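Local atomic coordinates of ZYG-9 (Caenorhabditis elegans, PDB entry 2OF3), a protein that plays a major role in organising microtubules and spindle poles during mitosis and meiosis in one-cell embryos, and is required for default nucleus positioning in oocytes. Residues A[24-29]-A[88-93]; A[17-22]-A[126-131]; A[136-141]-A[170-175]. One frame throughout, in Å; residues are numbered along the deposited sequence.

Contact 1: A[24-29]-A[88-93]; sequences VKWNFQ and LLKWCT
Trp26 lays its indole between Lys90 of helix 85-95 and Phe28 of its own loop. On one face Lys90 CG rests 3.7 Å from the centroid of the five-membered ring of Trp26, almost on the ring normal, a CH-pi contact. Lys90 CD and CE follow on across the ring, Lys90 CE 3.8 Å from Trp26 CG. From the opposite face comes Phe28 CE2, 3.4 Å above the Trp26 ring plane. At the ring edge the indole N-H is spent on Thr93: Trp26 NE1 donates to Thr93 OG1 over 2.9 Å, nearly straight at 167°, with the oxygen in the ring plane. Thr93 OG1 in turn donates to Lys90 O, one turn back, at 2.6 Å. Thr93 takes chi1 65°, which swings OG1 back towards that carbonyl; the hydroxyl, its proton given to Lys90 O, is left to accept from the indole, whose rotation is limited by the N-H bond and by the groups on its two faces.

The fold is that of a TOG domain, an array of antiparallel helix pairs of the HEAT-repeat kind, and here the connection between helices 10-19 and 33-44 crosses the flank of helix 85-95. Trp26 is the centre of an inverse gamma turn, and its indole points inwards, where Leu39 and Ala132 also touch it.

Matters are looser at the end of Lys90. The chain bends at chi4 (67°) and lifts Lys90 NZ off the ring, 5.2 Å from the centroid of the five-membered ring of Trp26, so any cation-pi attraction is weak at most. Lys90 is partly exposed, and on the outer side of the loop Lys25 and Asn27 are exposed, with CB of Lys25 directed away from the helix.

Contact 2: A[17-22]-A[126-131]; sequences EEKQLK and SQEEVS
Glu128, the residue most covered here, reaches from the first turn of helix 127-139 between Glu18 and Lys19 at the end of helix 10-19. Its chain is bent at chi2 (77°), which turns the carboxylate aside towards Lys19. There Lys19 NZ forms a salt bridge with Glu128 OE2 at 2.9 Å, coming to the syn side but somewhat out of the carboxylate plane; the two side chains cross at about a right angle.

Glu18 runs past Glu128 in the opposite direction. Glu18 OE2 lies 3.7 Å from Glu128 CG, meeting the aliphatic part of the chain, and the two carboxylates are nearly perpendicular. A water donates to Glu18 OE1 at 2.8 Å and, weakly, to Glu128 O, a weak water bridge between the helices. The two helix ends that meet here are both capped: a Schellman motif at Leu21 ends helix 10-19, and a capping box of Ser126 and Glu129 starts helix 127-139.

Two acids and one lysine therefore share a small surface patch. Glu18 OE2 and Glu128 OE2 stay 5.5 Å apart, and the lysine probably offsets part of their mutual repulsion. A single salt bridge and a water suggest a modest, solvent-tempered tie between the helices.

Contact 3: A[136-141]-A[170-175]; sequences YLLLKT and PMLLDA
Leu138 carries the whole contact, meeting Met171, Leu172 and Ala175. Its CB is directed at segment 170-175, and CB and CG serve as the stem, bringing the two methyls towards the other helix. With CG anti to the carbonyl carbon (chi1 -64°) and CD1 anti to CA (chi2 177°), the chain stretches out. CD1 goes farthest: Leu138 CD1 sits 3.8 Å from Met171 O, a carbonyl already taking the helical bond from Ala175 N, and 4.2 Å from Ala175 CB, with Met171 CB slightly farther off. Leu138 CD2, the other branch, meets Leu172 CD2 at 3.9 Å. Leu172 CD2 also lies 4.0 Å from Leu138 CD1, so it fits against both tips of the fork while the two leucine side chains cross at about a right angle.

Leu138 O accepts from both Thr141 N and Thr141 OG1, the hydroxyl at 2.6 Å in the carbonyl plane.

Between these segments of the all-helical array the side-chain contacts are apolar, with one methyl also against a backbone carbonyl. Helix 181-198 adds Tyr194 against Leu172 and Cys187 against Ala175, while helix 146-163, which comes between helices 127-139 and 165-174 in the chain, packs on Leu137 and Thr141.

Contacts 1 and 3 are buried, contact 2 lies on the surface, and the chemistry follows: an indole held between a lysine chain and a phenyl ring, with one directed N-H bond, in contact 1; packing of apolar side chains, without charges, in contact 3; charges and a bridging water in contact 2. Helix 127-139 serves both contact 2, with its first turn, and contact 3, with its C-terminal part; Val130 CG1 meets Met171 CE at 3.6 Å between them. The same helix reaches contact 1, where Tyr136 OH probably hydrogen-bonds Phe28 O at 2.8 Å. Contacts 1 and 2 adjoin through Lys25 and Glu18: helix 10-19 packs on helix 127-139 and the loop after it on helix 85-95.

Contact 1: A[24-29]-A[88-93]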
ATOM      1  N   VAL A  24      -2.389   3.301  20.351  1.00 21.58           N
ATOM      2  CA  VAL A  24      -3.557   2.866  19.612  1.00 21.49           C
ATOM      3  C   VAL A  24      -3.107   2.508  18.197  1.00 22.03           C
ATOM      4  O   VAL A  24      -2.177   3.151  17.644  1.00 21.12           O
ATOM      5  CB  VAL A  24      -4.728   3.874  19.573  1.00 22.14           C
ATOM      6  CG1 VAL A  24      -5.084   4.396  21.006  1.00 24.92           C
ATOM      7  CG2 VAL A  24      -4.428   5.062  18.701  1.00 25.44           C
ATOM      8  N   LYS A  25      -3.765   1.503  17.626  1.00 20.00           N
ATOM      9  CA  LYS A  25      -3.364   0.931  16.353  1.00 20.00           C
ATOM     10  C   LYS A  25      -3.959   1.720  15.196  1.00 20.00           C
ATOM     11  O   LYS A  25      -5.133   2.093  15.214  1.00 23.57           O
ATOM     12  CB  LYS A  25      -3.794  -0.535  16.266  1.00 20.00           C
ATOM     13  CG  LYS A  25      -3.087  -1.449  17.254  1.00 20.00           C
ATOM     14  CD  LYS A  25      -3.527  -2.893  17.082  1.00 20.00           C
ATOM     15  CE  LYS A  25      -3.414  -3.664  18.387  1.00 20.00           C
ATOM     16  NZ  LYS A  25      -2.023  -3.654  18.919  1.00 20.00           N
ATOM     17  N   TRP A  26      -3.130   1.965  14.192  1.00 22.71           N
ATOM     18  CA  TRP A  26      -3.489   2.790  13.056  1.00 22.01           C
ATOM     19  C   TRP A  26      -4.329   1.938  12.100  1.00 22.39           C
ATOM     20  O   TRP A  26      -3.849   1.428  11.060  1.00 23.39           O
ATOM     21  CB  TRP A  26      -2.191   3.224  12.404  1.00 20.86           C
ATOM     22  CG  TRP A  26      -2.317   4.533  11.671  1.00 19.43           C
ATOM     23  CD1 TRP A  26      -2.388   4.695  10.342  1.00 20.47           C
ATOM     24  CD2 TRP A  26      -2.353   5.846  12.249  1.00 18.68           C
ATOM     25  NE1 TRP A  26      -2.429   6.028  10.029  1.00 19.16           N
ATOM     26  CE2 TRP A  26      -2.428   6.758  11.188  1.00 18.85           C
ATOM     27  CE3 TRP A  26      -2.283   6.336  13.570  1.00 17.50           C
ATOM     28  CZ2 TRP A  26      -2.505   8.150  11.383  1.00 20.79           C
ATOM     29  CZ3 TRP A  26      -2.367   7.715  13.774  1.00 19.25           C
ATOM     30  CH2 TRP A  26      -2.432   8.608  12.690  1.00 19.44           C
ATOM     31  N   ASN A  27      -5.592   1.739  12.471  1.00 23.21           N
ATOM     32  CA  ASN A  27      -6.455   0.762  11.781  1.00 24.01           C
ATOM     33  C   ASN A  27      -7.893   1.270  11.689  1.00 24.25           C
ATOM     34  O   ASN A  27      -8.822   0.473  11.533  1.00 25.32           O
ATOM     35  CB  ASN A  27      -6.371  -0.618  12.475  1.00 24.41           C
ATOM     36  CG  ASN A  27      -6.960  -0.593  13.910  1.00 25.11           C
ATOM     37  OD1 ASN A  27      -7.387   0.462  14.441  1.00 28.18           O
ATOM     38  ND2 ASN A  27      -6.981  -1.743  14.534  1.00 27.40           N
ATOM     39  N   PHE A  28      -8.059   2.589  11.758  1.00 24.67           N
ATOM     40  CA  PHE A  28      -9.352   3.232  11.625  1.00 26.20           C
ATOM     41  C   PHE A  28      -9.969   3.084  10.228  1.00 27.92           C
ATOM     42  O   PHE A  28      -9.275   2.804   9.258  1.00 28.24           O
ATOM     43  CB  PHE A  28      -9.237   4.726  11.962  1.00 25.30           C
ATOM     44  CG  PHE A  28      -8.062   5.429  11.302  1.00 25.42           C
ATOM     45  CD1 PHE A  28      -8.090   5.781   9.921  1.00 24.08           C
ATOM     46  CD2 PHE A  28      -6.933   5.773  12.047  1.00 21.88           C
ATOM     47  CE1 PHE A  28      -7.017   6.426   9.292  1.00 23.81           C
ATOM     48  CE2 PHE A  28      -5.858   6.454  11.417  1.00 24.71           C
ATOM     49  CZ  PHE A  28      -5.897   6.755  10.031  1.00 21.73           C
ATOM     50  N   GLN A  29     -11.271   3.322  10.125  1.00 29.61           N
ATOM     51  CA  GLN A  29     -11.939   3.364   8.855  1.00 30.88           C
ATOM     52  C   GLN A  29     -11.779   4.752   8.290  1.00 30.36           C
ATOM     53  O   GLN A  29     -11.729   4.934   7.084  1.00 28.99           O
ATOM     54  CB  GLN A  29     -13.431   3.063   9.037  1.00 32.52           C
ATOM     55  CG  GLN A  29     -13.723   1.655   9.506  1.00 39.78           C
ATOM     56  CD  GLN A  29     -13.189   0.596   8.514  1.00 48.49           C
ATOM     57  OE1 GLN A  29     -13.247   0.804   7.295  1.00 54.97           O
ATOM     58  NE2 GLN A  29     -12.666  -0.532   9.034  1.00 49.80           N
ATOM     59  N   LEU A  88       5.934   9.557   9.481  1.00 17.53           N
ATOM     60  CA  LEU A  88       5.707  10.313   8.233  1.00 18.11           C
ATOM     61  C   LEU A  88       4.725   9.610   7.361  1.00 18.52           C
ATOM     62  O   LEU A  88       3.827  10.259   6.823  1.00 19.39           O
ATOM     63  CB  LEU A  88       7.023  10.562   7.502  1.00 17.36           C
ATOM     64  CG  LEU A  88       7.991  11.500   8.233  1.00 20.31           C
ATOM     65  CD1 LEU A  88       9.282  11.572   7.432  1.00 20.50           C
ATOM     66  CD2 LEU A  88       7.400  12.913   8.562  1.00 21.52           C
ATOM     67  N   LEU A  89       4.815   8.282   7.255  1.00 18.58           N
ATOM     68  CA  LEU A  89       3.852   7.533   6.471  1.00 19.02           C
ATOM     69  C   LEU A  89       2.466   7.615   7.082  1.00 18.69           C
ATOM     70  O   LEU A  89       1.483   7.749   6.343  1.00 18.59           O
ATOM     71  CB  LEU A  89       4.322   6.076   6.237  1.00 20.22           C
ATOM     72  CG  LEU A  89       5.600   5.966   5.362  1.00 20.29           C
ATOM     73  CD1 LEU A  89       6.078   4.511   5.440  1.00 17.63           C
ATOM     74  CD2 LEU A  89       5.342   6.341   3.891  1.00 18.72           C
ATOM     75  N   LYS A  90       2.354   7.628   8.402  1.00 18.34           N
ATOM     76  CA  LYS A  90       1.030   7.822   9.044  1.00 18.27           C
ATOM     77  C   LYS A  90       0.387   9.197   8.719  1.00 18.90           C
ATOM     78  O   LYS A  90      -0.834   9.308   8.434  1.00 18.55           O
ATOM     79  CB  LYS A  90       1.143   7.634  10.554  1.00 16.96           C
ATOM     80  CG  LYS A  90       1.281   6.164  10.982  1.00 17.12           C
ATOM     81  CD  LYS A  90       1.494   6.106  12.485  1.00 21.45           C
ATOM     82  CE  LYS A  90       1.236   4.739  13.017  1.00 20.89           C
ATOM     83  NZ  LYS A  90       2.284   3.788  12.482  1.00 27.82           N
ATOM     84  N   TRP A  91       1.188  10.253   8.815  1.00 20.59           N
ATOM     85  CA  TRP A  91       0.744  11.585   8.408  1.00 21.59           C
ATOM     86  C   TRP A  91       0.267  11.596   6.949  1.00 20.83           C
ATOM     87  O   TRP A  91      -0.749  12.197   6.652  1.00 20.75           O
ATOM     88  CB  TRP A  91       1.880  12.588   8.632  1.00 22.27           C
ATOM     89  CG  TRP A  91       1.441  13.999   8.326  1.00 25.45           C
ATOM     90  CD1 TRP A  91       0.832  14.881   9.190  1.00 22.00           C
ATOM     91  CD2 TRP A  91       1.537  14.675   7.034  1.00 26.73           C
ATOM     92  NE1 TRP A  91       0.567  16.061   8.520  1.00 23.61           N
ATOM     93  CE2 TRP A  91       0.985  15.975   7.208  1.00 25.93           C
ATOM     94  CE3 TRP A  91       2.042  14.300   5.756  1.00 25.60           C
ATOM     95  CZ2 TRP A  91       0.923  16.938   6.135  1.00 25.47           C
ATOM     96  CZ3 TRP A  91       1.997  15.250   4.688  1.00 25.79           C
ATOM     97  CH2 TRP A  91       1.426  16.559   4.899  1.00 25.40           C
ATOM     98  N   CYS A  92       0.988  10.944   6.040  1.00 20.09           N
ATOM     99  CA  CYS A  92       0.570  10.781   4.655  1.00 21.03           C
ATOM    100  C   CYS A  92      -0.774  10.046   4.545  1.00 21.57           C
ATOM    101  O   CYS A  92      -1.591  10.440   3.711  1.00 20.80           O
ATOM    102  CB  CYS A  92       1.649  10.036   3.837  1.00 20.33           C
ATOM    103  SG  CYS A  92       3.222  11.006   3.584  1.00 23.04           S
ATOM    104  N   THR A  93      -1.055   9.029   5.386  1.00 20.96           N
ATOM    105  CA  THR A  93      -2.353   8.373   5.297  1.00 21.22           C
ATOM    106  C   THR A  93      -3.508   9.325   5.604  1.00 22.15           C
ATOM    107  O   THR A  93      -4.601   9.143   5.065  1.00 23.28           O
ATOM    108  CB  THR A  93      -2.505   7.090   6.207  1.00 21.13           C
ATOM    109  OG1 THR A  93      -2.442   7.494   7.581  1.00 23.29           O
ATOM    110  CG2 THR A  93      -1.410   6.072   5.940  1.00 18.39           C
TER

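Contact 2: A[17-22]-A[126-131]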
ATOM      1  N   GLU A  17       6.197   0.063  22.137  1.00 20.76           N
ATOM      2  CA  GLU A  17       5.031   0.597  22.856  1.00 20.78           C
ATOM      3  C   GLU A  17       3.735   0.155  22.213  1.00 20.02           C
ATOM      4  O   GLU A  17       2.808  -0.164  22.923  1.00 20.17           O
ATOM      5  CB  GLU A  17       5.115   2.120  22.973  1.00 20.35           C
ATOM      6  CG  GLU A  17       6.216   2.546  23.933  1.00 21.06           C
ATOM      7  CD  GLU A  17       6.287   4.056  24.235  1.00 24.62           C
ATOM      8  OE1 GLU A  17       5.503   4.861  23.647  1.00 27.97           O
ATOM      9  OE2 GLU A  17       7.184   4.424  25.067  1.00 27.73           O
ATOM     10  N   GLU A  18       3.669   0.068  20.880  1.00 18.75           N
ATOM     11  CA  GLU A  18       2.472  -0.433  20.202  1.00 19.32           C
ATOM     12  C   GLU A  18       2.237  -1.926  20.535  1.00 18.81           C
ATOM     13  O   GLU A  18       1.088  -2.353  20.820  1.00 17.79           O
ATOM     14  CB  GLU A  18       2.548  -0.225  18.652  1.00 18.94           C
ATOM     15  CG  GLU A  18       1.233  -0.693  18.008  1.00 19.58           C
ATOM     16  CD  GLU A  18       1.119  -0.308  16.560  1.00 25.27           C
ATOM     17  OE1 GLU A  18       1.890   0.604  16.166  1.00 26.85           O
ATOM     18  OE2 GLU A  18       0.262  -0.920  15.823  1.00 24.48           O
ATOM     19  N   LYS A  19       3.313  -2.720  20.500  1.00 19.10           N
ATOM     20  CA  LYS A  19       3.189  -4.147  20.865  1.00 19.88           C
ATOM     21  C   LYS A  19       2.760  -4.344  22.340  1.00 19.79           C
ATOM     22  O   LYS A  19       2.055  -5.336  22.681  1.00 20.29           O
ATOM     23  CB  LYS A  19       4.479  -4.912  20.587  1.00 20.42           C
ATOM     24  CG  LYS A  19       4.888  -4.997  19.100  1.00 22.13           C
ATOM     25  CD  LYS A  19       6.185  -5.805  19.065  1.00 24.65           C
ATOM     26  CE  LYS A  19       6.725  -6.012  17.646  1.00 28.42           C
ATOM     27  NZ  LYS A  19       5.743  -6.873  16.870  1.00 28.69           N
ATOM     28  N   GLN A  20       3.177  -3.423  23.197  1.00 19.12           N
ATOM     29  CA  GLN A  20       2.815  -3.375  24.618  1.00 20.52           C
ATOM     30  C   GLN A  20       1.420  -2.868  24.863  1.00 21.56           C
ATOM     31  O   GLN A  20       1.002  -2.804  26.034  1.00 22.44           O
ATOM     32  CB  GLN A  20       3.783  -2.505  25.423  1.00 20.21           C
ATOM     33  CG  GLN A  20       5.110  -3.201  25.564  1.00 22.88           C
ATOM     34  CD  GLN A  20       6.175  -2.292  26.064  1.00 29.01           C
ATOM     35  OE1 GLN A  20       6.039  -1.081  25.989  1.00 30.14           O
ATOM     36  NE2 GLN A  20       7.282  -2.869  26.552  1.00 31.02           N
ATOM     37  N   LEU A  21       0.688  -2.573  23.779  1.00 20.76           N
ATOM     38  CA  LEU A  21      -0.678  -2.028  23.820  1.00 22.21           C
ATOM     39  C   LEU A  21      -0.721  -0.686  24.510  1.00 21.82           C
ATOM     40  O   LEU A  21      -1.695  -0.352  25.196  1.00 24.45           O
ATOM     41  CB  LEU A  21      -1.699  -3.026  24.428  1.00 21.72           C
ATOM     42  CG  LEU A  21      -1.610  -4.484  23.969  1.00 22.80           C
ATOM     43  CD1 LEU A  21      -2.679  -5.321  24.754  1.00 23.93           C
ATOM     44  CD2 LEU A  21      -1.774  -4.621  22.411  1.00 20.59           C
ATOM     45  N   LYS A  22       0.316   0.108  24.288  1.00 21.35           N
ATOM     46  CA  LYS A  22       0.432   1.420  24.856  1.00 21.90           C
ATOM     47  C   LYS A  22       0.371   2.516  23.780  1.00 21.49           C
ATOM     48  O   LYS A  22       0.596   3.696  24.065  1.00 22.32           O
ATOM     49  CB  LYS A  22       1.726   1.480  25.672  1.00 22.53           C
ATOM     50  CG  LYS A  22       1.545   0.820  27.053  1.00 23.94           C
ATOM     51  CD  LYS A  22       2.899   0.674  27.747  1.00 32.56           C
ATOM     52  CE  LYS A  22       3.560   2.017  28.058  1.00 34.37           C
ATOM     53  NZ  LYS A  22       4.495   1.930  29.189  1.00 35.92           N
ATOM     54  N   SER A 126       8.550  -3.284  10.222  1.00 24.32           N
ATOM     55  CA  SER A 126       7.797  -4.148  11.104  1.00 24.12           C
ATOM     56  C   SER A 126       6.400  -4.403  10.550  1.00 24.83           C
ATOM     57  O   SER A 126       5.908  -3.661   9.702  1.00 23.82           O
ATOM     58  CB  SER A 126       7.689  -3.495  12.491  1.00 25.09           C
ATOM     59  OG  SER A 126       6.961  -2.234  12.432  1.00 24.59           O
ATOM     60  N   GLN A 127       5.734  -5.433  11.041  1.00 25.21           N
ATOM     61  CA  GLN A 127       4.378  -5.714  10.626  1.00 28.21           C
ATOM     62  C   GLN A 127       3.468  -4.509  10.941  1.00 25.19           C
ATOM     63  O   GLN A 127       2.575  -4.151  10.147  1.00 24.01           O
ATOM     64  CB  GLN A 127       3.929  -6.956  11.391  1.00 28.27           C
ATOM     65  CG  GLN A 127       2.526  -7.431  11.107  1.00 36.59           C
ATOM     66  CD  GLN A 127       2.356  -8.986  11.384  1.00 38.17           C
ATOM     67  OE1 GLN A 127       2.953  -9.537  12.351  1.00 49.63           O
ATOM     68  NE2 GLN A 127       1.542  -9.673  10.536  1.00 45.82           N
ATOM     69  N   GLU A 128       3.740  -3.854  12.076  1.00 22.89           N
ATOM     70  CA  GLU A 128       2.994  -2.690  12.504  1.00 23.12           C
ATOM     71  C   GLU A 128       3.121  -1.530  11.523  1.00 22.20           C
ATOM     72  O   GLU A 128       2.126  -0.901  11.220  1.00 20.53           O
ATOM     73  CB  GLU A 128       3.460  -2.213  13.888  1.00 23.58           C
ATOM     74  CG  GLU A 128       3.080  -3.191  15.064  1.00 23.24           C
ATOM     75  CD  GLU A 128       3.954  -4.420  15.145  1.00 27.10           C
ATOM     76  OE1 GLU A 128       5.066  -4.512  14.545  1.00 23.76           O
ATOM     77  OE2 GLU A 128       3.510  -5.354  15.827  1.00 31.51           O
ATOM     78  N   GLU A 129       4.342  -1.229  11.083  1.00 21.50           N
ATOM     79  CA  GLU A 129       4.557  -0.156  10.109  1.00 22.37           C
ATOM     80  C   GLU A 129       3.902  -0.459   8.776  1.00 21.73           C
ATOM     81  O   GLU A 129       3.293   0.435   8.176  1.00 20.71           O
ATOM     82  CB  GLU A 129       6.022   0.032   9.817  1.00 22.67           C
ATOM     83  CG  GLU A 129       6.795   0.449  10.973  1.00 28.60           C
ATOM     84  CD  GLU A 129       8.303   0.414  10.686  1.00 33.72           C
ATOM     85  OE1 GLU A 129       8.993  -0.530  11.273  1.00 26.84           O
ATOM     86  OE2 GLU A 129       8.717   1.349   9.882  1.00 28.99           O
ATOM     87  N   VAL A 130       4.050  -1.693   8.309  1.00 21.12           N
ATOM     88  CA  VAL A 130       3.417  -2.148   7.058  1.00 22.85           C
ATOM     89  C   VAL A 130       1.899  -2.006   7.096  1.00 21.48           C
ATOM     90  O   VAL A 130       1.284  -1.466   6.175  1.00 21.99           O
ATOM     91  CB  VAL A 130       3.832  -3.624   6.667  1.00 22.03           C
ATOM     92  CG1 VAL A 130       3.214  -3.991   5.327  1.00 25.52           C
ATOM     93  CG2 VAL A 130       5.345  -3.759   6.484  1.00 24.59           C
ATOM     94  N   SER A 131       1.295  -2.492   8.161  1.00 21.85           N
ATOM     95  CA  SER A 131      -0.168  -2.518   8.321  1.00 23.02           C
ATOM     96  C   SER A 131      -0.710  -1.146   8.491  1.00 20.46           C
ATOM     97  O   SER A 131      -1.827  -0.888   8.120  1.00 21.45           O
ATOM     98  CB  SER A 131      -0.504  -3.263   9.630  1.00 23.49           C
ATOM     99  OG  SER A 131      -0.839  -4.552   9.230  1.00 33.64           O
TER
HETATM  100  O   HOH W   1       2.063   1.295  13.478  1.00 37.51           O

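Contact 3: A[136-141]-A[170-175]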
ATOM      1  N   TYR A 136      -4.028   1.822   3.584  1.00 21.45           N
ATOM      2  CA  TYR A 136      -4.528   3.153   3.171  1.00 20.72           C
ATOM      3  C   TYR A 136      -3.987   3.557   1.824  1.00 21.05           C
ATOM      4  O   TYR A 136      -4.694   4.215   1.064  1.00 21.52           O
ATOM      5  CB  TYR A 136      -4.171   4.218   4.192  1.00 21.90           C
ATOM      6  CG  TYR A 136      -4.767   3.859   5.516  1.00 21.84           C
ATOM      7  CD1 TYR A 136      -6.135   4.014   5.732  1.00 22.05           C
ATOM      8  CD2 TYR A 136      -3.964   3.301   6.530  1.00 22.85           C
ATOM      9  CE1 TYR A 136      -6.729   3.625   6.966  1.00 22.57           C
ATOM     10  CE2 TYR A 136      -4.533   2.888   7.785  1.00 19.96           C
ATOM     11  CZ  TYR A 136      -5.905   3.072   7.964  1.00 23.80           C
ATOM     12  OH  TYR A 136      -6.449   2.693   9.147  1.00 24.66           O
ATOM     13  N   LEU A 137      -2.739   3.186   1.522  1.00 21.20           N
ATOM     14  CA  LEU A 137      -2.169   3.477   0.193  1.00 21.43           C
ATOM     15  C   LEU A 137      -3.003   2.794  -0.872  1.00 22.67           C
ATOM     16  O   LEU A 137      -3.192   3.364  -1.975  1.00 22.88           O
ATOM     17  CB  LEU A 137      -0.717   3.018   0.076  1.00 20.61           C
ATOM     18  CG  LEU A 137      -0.061   3.154  -1.306  1.00 19.83           C
ATOM     19  CD1 LEU A 137       0.321   4.629  -1.602  1.00 19.82           C
ATOM     20  CD2 LEU A 137       1.137   2.268  -1.307  1.00 18.27           C
ATOM     21  N   LEU A 138      -3.500   1.592  -0.565  1.00 22.35           N
ATOM     22  CA  LEU A 138      -4.337   0.852  -1.518  1.00 22.18           C
ATOM     23  C   LEU A 138      -5.672   1.519  -1.838  1.00 21.98           C
ATOM     24  O   LEU A 138      -6.235   1.299  -2.933  1.00 21.98           O
ATOM     25  CB  LEU A 138      -4.505  -0.626  -1.096  1.00 22.68           C
ATOM     26  CG  LEU A 138      -3.224  -1.435  -1.097  1.00 20.99           C
ATOM     27  CD1 LEU A 138      -3.536  -2.823  -0.593  1.00 21.35           C
ATOM     28  CD2 LEU A 138      -2.567  -1.487  -2.462  1.00 22.47           C
ATOM     29  N   LEU A 139      -6.174   2.371  -0.952  1.00 22.33           N
ATOM     30  CA  LEU A 139      -7.326   3.182  -1.286  1.00 23.04           C
ATOM     31  C   LEU A 139      -7.093   4.062  -2.540  1.00 24.63           C
ATOM     32  O   LEU A 139      -8.013   4.288  -3.342  1.00 24.19           O
ATOM     33  CB  LEU A 139      -7.745   4.085  -0.112  1.00 23.13           C
ATOM     34  CG  LEU A 139      -8.204   3.385   1.182  1.00 24.43           C
ATOM     35  CD1 LEU A 139      -8.442   4.438   2.335  1.00 26.33           C
ATOM     36  CD2 LEU A 139      -9.452   2.499   0.930  1.00 24.59           C
ATOM     37  N   LYS A 140      -5.860   4.538  -2.709  1.00 25.26           N
ATOM     38  CA  LYS A 140      -5.533   5.520  -3.699  1.00 25.14           C
ATOM     39  C   LYS A 140      -5.312   4.851  -5.029  1.00 25.74           C
ATOM     40  O   LYS A 140      -5.216   5.546  -6.076  1.00 25.09           O
ATOM     41  CB  LYS A 140      -4.249   6.246  -3.265  1.00 25.62           C
ATOM     42  CG  LYS A 140      -4.441   7.077  -1.984  1.00 26.14           C
ATOM     43  CD  LYS A 140      -5.365   8.258  -2.162  1.00 26.76           C
ATOM     44  CE  LYS A 140      -6.728   7.920  -1.580  1.00 34.15           C
ATOM     45  NZ  LYS A 140      -7.706   8.998  -1.935  1.00 35.76           N
ATOM     46  N   THR A 141      -5.221   3.511  -5.025  1.00 25.35           N
ATOM     47  CA  THR A 141      -5.327   2.751  -6.288  1.00 25.64           C
ATOM     48  C   THR A 141      -6.671   2.982  -6.978  1.00 26.08           C
ATOM     49  O   THR A 141      -6.790   2.740  -8.176  1.00 27.57           O
ATOM     50  CB  THR A 141      -5.067   1.214  -6.162  1.00 25.64           C
ATOM     51  OG1 THR A 141      -6.125   0.578  -5.425  1.00 25.18           O
ATOM     52  CG2 THR A 141      -3.710   0.938  -5.514  1.00 25.19           C
ATOM     53  N   PRO A 170      -2.174 -10.742   1.472  1.00 24.32           N
ATOM     54  CA  PRO A 170      -3.383 -10.647   2.330  1.00 24.16           C
ATOM     55  C   PRO A 170      -4.056  -9.244   2.321  1.00 23.88           C
ATOM     56  O   PRO A 170      -5.310  -9.132   2.365  1.00 24.56           O
ATOM     57  CB  PRO A 170      -2.828 -10.972   3.747  1.00 24.45           C
ATOM     58  CG  PRO A 170      -1.594 -11.781   3.516  1.00 24.40           C
ATOM     59  CD  PRO A 170      -0.999 -11.278   2.215  1.00 23.89           C
ATOM     60  N   MET A 171      -3.253  -8.173   2.254  1.00 23.35           N
ATOM     61  CA  MET A 171      -3.785  -6.800   2.220  1.00 21.64           C
ATOM     62  C   MET A 171      -4.371  -6.530   0.833  1.00 22.22           C
ATOM     63  O   MET A 171      -5.395  -5.864   0.722  1.00 23.04           O
ATOM     64  CB  MET A 171      -2.655  -5.800   2.529  1.00 21.46           C
ATOM     65  CG  MET A 171      -2.261  -5.764   4.085  1.00 22.66           C
ATOM     66  SD  MET A 171      -0.914  -4.701   4.586  1.00 16.31           S
ATOM     67  CE  MET A 171       0.379  -5.336   3.647  1.00 17.37           C
ATOM     68  N   LEU A 172      -3.707  -7.028  -0.220  1.00 22.75           N
ATOM     69  CA  LEU A 172      -4.228  -6.905  -1.589  1.00 23.15           C
ATOM     70  C   LEU A 172      -5.534  -7.687  -1.738  1.00 23.40           C
ATOM     71  O   LEU A 172      -6.477  -7.162  -2.348  1.00 23.26           O
ATOM     72  CB  LEU A 172      -3.207  -7.362  -2.616  1.00 21.42           C
ATOM     73  CG  LEU A 172      -2.026  -6.416  -2.763  1.00 23.44           C
ATOM     74  CD1 LEU A 172      -0.933  -7.225  -3.399  1.00 22.68           C
ATOM     75  CD2 LEU A 172      -2.418  -5.176  -3.635  1.00 21.04           C
ATOM     76  N   LEU A 173      -5.624  -8.890  -1.138  1.00 23.55           N
ATOM     77  CA  LEU A 173      -6.900  -9.662  -1.101  1.00 23.08           C
ATOM     78  C   LEU A 173      -7.963  -8.930  -0.362  1.00 23.74           C
ATOM     79  O   LEU A 173      -9.135  -8.851  -0.823  1.00 24.43           O
ATOM     80  CB  LEU A 173      -6.716 -11.126  -0.583  1.00 21.99           C
ATOM     81  CG  LEU A 173      -5.830 -12.052  -1.435  1.00 21.29           C
ATOM     82  CD1 LEU A 173      -5.510 -13.350  -0.674  1.00 21.16           C
ATOM     83  CD2 LEU A 173      -6.467 -12.398  -2.865  1.00 22.54           C
ATOM     84  N   ASP A 174      -7.608  -8.351   0.775  1.00 25.43           N
ATOM     85  CA  ASP A 174      -8.581  -7.611   1.572  1.00 27.75           C
ATOM     86  C   ASP A 174      -9.153  -6.413   0.808  1.00 26.46           C
ATOM     87  O   ASP A 174     -10.345  -6.066   0.922  1.00 26.46           O
ATOM     88  CB  ASP A 174      -7.935  -7.119   2.870  1.00 29.37           C
ATOM     89  CG  ASP A 174      -8.972  -6.960   3.995  1.00 41.08           C
ATOM     90  OD1 ASP A 174      -9.728  -7.955   4.273  1.00 50.22           O
ATOM     91  OD2 ASP A 174      -9.062  -5.842   4.590  1.00 47.51           O
ATOM     92  N   ALA A 175      -8.275  -5.756   0.059  1.00 25.58           N
ATOM     93  CA  ALA A 175      -8.662  -4.640  -0.837  1.00 25.83           C
ATOM     94  C   ALA A 175      -9.738  -4.988  -1.836  1.00 25.12           C
ATOM     95  O   ALA A 175     -10.382  -4.120  -2.314  1.00 26.80           O
ATOM     96  CB  ALA A 175      -7.437  -4.117  -1.567  1.00 25.00           C
TER